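Local atomic coordinates of hypothetical protein AF1796 (Archaeoglobus fulgidus, PDB entry 1VIM), a protein that is uncharacterized but belongs to the PHI subfamily of SIS proteins, and so probably binds a phosphosugar-like carbohydrate derivative and may act as an isomerase. Residues M67-M70 with H71-Y74; I168-D171 with A172-A175. All blocks are in the same frame, centred on the assembly; numbering follows the deposited sequence.

Met67-Tyr74 comes first along the chain: contact 1 ends helix 56-71 and turns it toward strand 76-78, an outermost strand of the parallel sheet within this chain. Contact 2, Ile168-Ala175, follows much later, within helix 160-181. The two are in series, neither enclosing the other, and each spans adjoining residues, so neither closes a long loop. Their centres lie about 13 Å apart, and they touch: Arg68 CB is 3.8 Å from Val174 CG2, and Leu72 CD1 is 4.2 Å from Val174 CG1. The end of helix 56-71 and the turn after it thus rest on helix 160-181 through Val174. Both contacts also touch the second subunit.

Contact 1: residues M67-M70 with H71-Y74; sequences MRLM and HLGY
His71 N bonds back to Met67 O (3.0 Å) and Leu72 N to Arg68 O (2.9 Å), closing the last turn of helix 56-71. Beyond them Tyr74 N reaches Leu69 O (3.1 Å) and Gly73 N reaches Met70 O (2.9 Å), the latter from above the carbonyl plane. Gly73 has phi 100°, where a CB would jam against the preceding carbonyl oxygen. A water donates to both Met70 O and Tyr74 O, bridging the turn.

The His71 ring turns back over the helix, its CG beside the backbone N (chi1 -62°), which sets one face over Met67 O. Arg68 NH1 donates to His71 ND1 at 2.9 Å, in the ring plane but bent at the hydrogen (140°), with the two flat groups nearly coplanar. Met67 CG lies 3.5 Å from His71 CE1, while Met70 CE approaches His71 CD2 obliquely. Replacing His71 with an alanine is likely to leave Arg68 NH1 without this acceptor and to open a gap between Met67 CG and Met70 CE. Arg68 NH2 bonds Thr160 of the second subunit. Farther on, Leu69 CD2 packs 3.8 Å from Tyr74 CD2, and Tyr74 OH bonds Asp45.

Positive phi at Gly73 and the two bonds back into the last turn define a Schellman motif, here ending a helix of the SIS alpha/beta fold.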
loop_
_atom_site.group_PDB
_atom_site.type_symbol
_atom_site.label_atom_id
_atom_site.label_comp_id
_atom_site.label_asym_id
_atom_site.label_seq_id
_atom_site.Cartn_x
_atom_site.Cartn_y
_atom_site.Cartn_z
ATOM N N MET A 67 9.985 5.626 -7.618
ATOM C CA MET A 67 11.064 5.416 -6.682
ATOM C C MET A 67 12.401 5.809 -7.342
ATOM O O MET A 67 13.223 6.489 -6.750
ATOM C CB MET A 67 11.092 3.962 -6.227
ATOM C CG MET A 67 12.203 3.698 -5.202
ATOM S SD MET A 67 12.409 2.008 -4.725
ATOM C CE MET A 67 10.984 1.746 -3.633
ATOM N N ARG A 68 12.609 5.407 -8.596
ATOM C CA ARG A 68 13.832 5.792 -9.301
ATOM C C ARG A 68 13.918 7.289 -9.547
ATOM O O ARG A 68 15.021 7.870 -9.452
ATOM C CB ARG A 68 13.918 5.073 -10.638
ATOM C CG ARG A 68 14.558 3.766 -10.525
ATOM C CD ARG A 68 16.122 3.814 -10.311
ATOM N NE ARG A 68 16.491 2.428 -10.329
ATOM C CZ ARG A 68 16.463 1.636 -9.292
ATOM N NH1 ARG A 68 16.251 2.135 -8.068
ATOM N NH2 ARG A 68 16.683 0.335 -9.461
ATOM N N LEU A 69 12.811 7.940 -9.890
ATOM C CA LEU A 69 12.855 9.401 -10.032
ATOM C C LEU A 69 13.274 10.037 -8.715
ATOM O O LEU A 69 14.012 11.025 -8.714
ATOM C CB LEU A 69 11.503 9.967 -10.512
ATOM C CG LEU A 69 11.099 9.660 -11.960
ATOM C CD1 LEU A 69 9.718 10.225 -12.198
ATOM C CD2 LEU A 69 12.117 10.194 -12.970
ATOM N N MET A 70 12.815 9.487 -7.591
ATOM C CA MET A 70 13.240 9.995 -6.294
ATOM C C MET A 70 14.758 9.806 -6.143
ATOM O O MET A 70 15.477 10.722 -5.721
ATOM C CB MET A 70 12.419 9.350 -5.167
ATOM C CG MET A 70 12.844 9.816 -3.753
ATOM S SD MET A 70 14.240 8.951 -3.048
ATOM C CE MET A 70 13.503 7.273 -2.770
ATOM N N HIS A 71 15.257 8.643 -6.524
ATOM C CA HIS A 71 16.702 8.383 -6.483
ATOM C C HIS A 71 17.501 9.380 -7.297
ATOM O O HIS A 71 18.618 9.720 -6.884
ATOM C CB HIS A 71 17.045 6.961 -6.939
ATOM C CG HIS A 71 16.456 5.894 -6.064
ATOM N ND1 HIS A 71 16.274 4.594 -6.484
ATOM C CD2 HIS A 71 16.006 5.935 -4.780
ATOM C CE1 HIS A 71 15.722 3.888 -5.506
ATOM N NE2 HIS A 71 15.532 4.685 -4.468
ATOM N N LEU A 72 16.945 9.828 -8.418
ATOM C CA LEU A 72 17.590 10.801 -9.304
ATOM C C LEU A 72 17.521 12.232 -8.775
ATOM O O LEU A 72 18.144 13.144 -9.376
ATOM C CB LEU A 72 16.961 10.733 -10.703
ATOM C CG LEU A 72 17.142 9.411 -11.456
ATOM C CD1 LEU A 72 16.316 9.433 -12.742
ATOM C CD2 LEU A 72 18.575 9.194 -11.790
ATOM N N GLY A 73 16.758 12.445 -7.703
ATOM C CA GLY A 73 16.679 13.753 -7.065
ATOM C C GLY A 73 15.465 14.578 -7.433
ATOM O O GLY A 73 15.380 15.743 -7.034
ATOM N N TYR A 74 14.494 13.984 -8.135
ATOM C CA TYR A 74 13.259 14.710 -8.427
ATOM C C TYR A 74 12.329 14.726 -7.219
ATOM O O TYR A 74 12.391 13.837 -6.344
ATOM C CB TYR A 74 12.501 14.088 -9.613
ATOM C CG TYR A 74 13.215 14.217 -10.940
ATOM C CD1 TYR A 74 13.170 15.410 -11.648
ATOM C CD2 TYR A 74 13.938 13.159 -11.473
ATOM C CE1 TYR A 74 13.835 15.549 -12.860
ATOM C CE2 TYR A 74 14.603 13.278 -12.702
ATOM C CZ TYR A 74 14.539 14.476 -13.380
ATOM O OH TYR A 74 15.181 14.601 -14.594
HETATM O O HOH W 1 14.547 13.020 -4.548
#

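Contact 2: residues I168-D171 with A172-A175; sequences IFLD and ALVA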
loop_
_atom_site.group_PDB
_atom_site.type_symbol
_atom_site.label_atom_id
_atom_site.label_comp_id
_atom_site.label_asym_id
_atom_site.label_seq_id
_atom_site.Cartn_x
_atom_site.Cartn_y
_atom_site.Cartn_z
ATOM N N ILE A 168 10.595 -1.929 -18.800
ATOM C CA ILE A 168 11.930 -1.890 -19.388
ATOM C C ILE A 168 12.195 -0.509 -19.997
ATOM O O ILE A 168 13.277 0.073 -19.817
ATOM C CB ILE A 168 12.044 -3.004 -20.454
ATOM C CG1 ILE A 168 12.147 -4.360 -19.763
ATOM C CG2 ILE A 168 13.275 -2.772 -21.338
ATOM C CD1 ILE A 168 11.836 -5.540 -20.671
ATOM N N PHE A 169 11.200 0.048 -20.696
ATOM C CA PHE A 169 11.302 1.401 -21.204
ATOM C C PHE A 169 11.602 2.425 -20.109
ATOM O O PHE A 169 12.461 3.302 -20.273
ATOM C CB PHE A 169 10.039 1.829 -21.966
ATOM C CG PHE A 169 9.993 3.296 -22.209
ATOM C CD1 PHE A 169 10.882 3.890 -23.108
ATOM C CD2 PHE A 169 9.148 4.098 -21.458
ATOM C CE1 PHE A 169 10.868 5.266 -23.266
ATOM C CE2 PHE A 169 9.120 5.463 -21.633
ATOM C CZ PHE A 169 9.987 6.049 -22.528
ATOM N N LEU A 170 10.860 2.361 -19.002
ATOM C CA LEU A 170 11.053 3.363 -17.929
ATOM C C LEU A 170 12.445 3.229 -17.298
ATOM O O LEU A 170 13.064 4.240 -16.937
ATOM C CB LEU A 170 9.927 3.263 -16.906
ATOM C CG LEU A 170 8.590 3.733 -17.510
ATOM C CD1 LEU A 170 7.403 3.351 -16.614
ATOM C CD2 LEU A 170 8.585 5.217 -17.777
ATOM N N ASP A 171 12.951 1.998 -17.181
ATOM C CA ASP A 171 14.322 1.825 -16.693
ATOM C C ASP A 171 15.342 2.333 -17.724
ATOM O O ASP A 171 16.375 2.914 -17.350
ATOM C CB ASP A 171 14.638 0.375 -16.364
ATOM C CG ASP A 171 14.026 -0.081 -15.089
ATOM O OD1 ASP A 171 13.887 0.712 -14.139
ATOM O OD2 ASP A 171 13.679 -1.271 -14.965
ATOM N N ALA A 172 15.031 2.202 -19.009
ATOM C CA ALA A 172 15.883 2.778 -20.059
ATOM C C ALA A 172 15.895 4.303 -19.986
ATOM O O ALA A 172 16.949 4.954 -20.188
ATOM C CB ALA A 172 15.432 2.322 -21.436
ATOM N N LEU A 173 14.730 4.887 -19.713
ATOM C CA LEU A 173 14.603 6.321 -19.573
ATOM C C LEU A 173 15.448 6.803 -18.384
ATOM O O LEU A 173 16.114 7.842 -18.472
ATOM C CB LEU A 173 13.117 6.691 -19.419
ATOM C CG LEU A 173 12.804 8.172 -19.408
ATOM C CD1 LEU A 173 12.905 8.679 -20.827
ATOM C CD2 LEU A 173 11.372 8.326 -18.928
ATOM N N VAL A 174 15.430 6.059 -17.281
ATOM C CA VAL A 174 16.274 6.386 -16.125
ATOM C C VAL A 174 17.746 6.399 -16.532
ATOM O O VAL A 174 18.475 7.307 -16.171
ATOM C CB VAL A 174 16.025 5.399 -14.953
ATOM C CG1 VAL A 174 17.127 5.494 -13.913
ATOM C CG2 VAL A 174 14.694 5.712 -14.302
ATOM N N ALA A 175 18.193 5.388 -17.278
ATOM C CA ALA A 175 19.576 5.343 -17.742
ATOM C C ALA A 175 19.906 6.612 -18.533
ATOM O O ALA A 175 20.998 7.180 -18.395
ATOM C CB ALA A 175 19.775 4.113 -18.584
#
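Leu173 swings CG opposite its own backbone N (chi1 -174°), which takes its branch round the helix to the side where Phe169 and Leu170 lie and brings its methyls next to their side chains. The end of the Phe169 ring meets one of them obliquely, Phe169 CZ lying 4.3 Å from Leu173 CD1. On the other branch, Leu173 CD2 lies 4.3 Å from Leu170 CD2. One leucine therefore offers a different methyl to each of two neighbours, and both meetings are loose apolar contacts.

Val174 CG2 lies 3.4 Å from Leu170 O, so this branch rests against the preceding turn. Ala172 CB sits 3.3 Å from Phe169 O, its short side chain close against the backbone.

The backbone bonds follow the regular helical pattern. Leu173 N bonds to Phe169 O at 2.8 Å with an N-H...O angle of 153°, and Val174 N to Leu170 O at 3.0 Å. Ala172 N to Ile168 O and Ala175 N to Asp171 O complete four successive i to i+4 bonds, so each carbonyl of Ile168-Asp171 has an amide partner in the next turn.

The outward partners divide by direction. Leu173 packs on Val37, Met40 and Ile41 of helix 34-46 and on Phe65 of helix 56-71, whereas Ala172 and Ala175 meet Phe17 of the second subunit. Asp171 OD1 forms a salt bridge with Arg57 of that subunit, so the buried carboxylate has an opposite charge as its mate.

This part of helix 160-181 is thus buried on both sides, with Phe169, Leu170, Leu173 and Val174 packed within their own chain and Ile168, Asp171, Ala172 and Ala175 turned to the second subunit, as an internal helix of the SIS alpha/beta fold at a subunit interface.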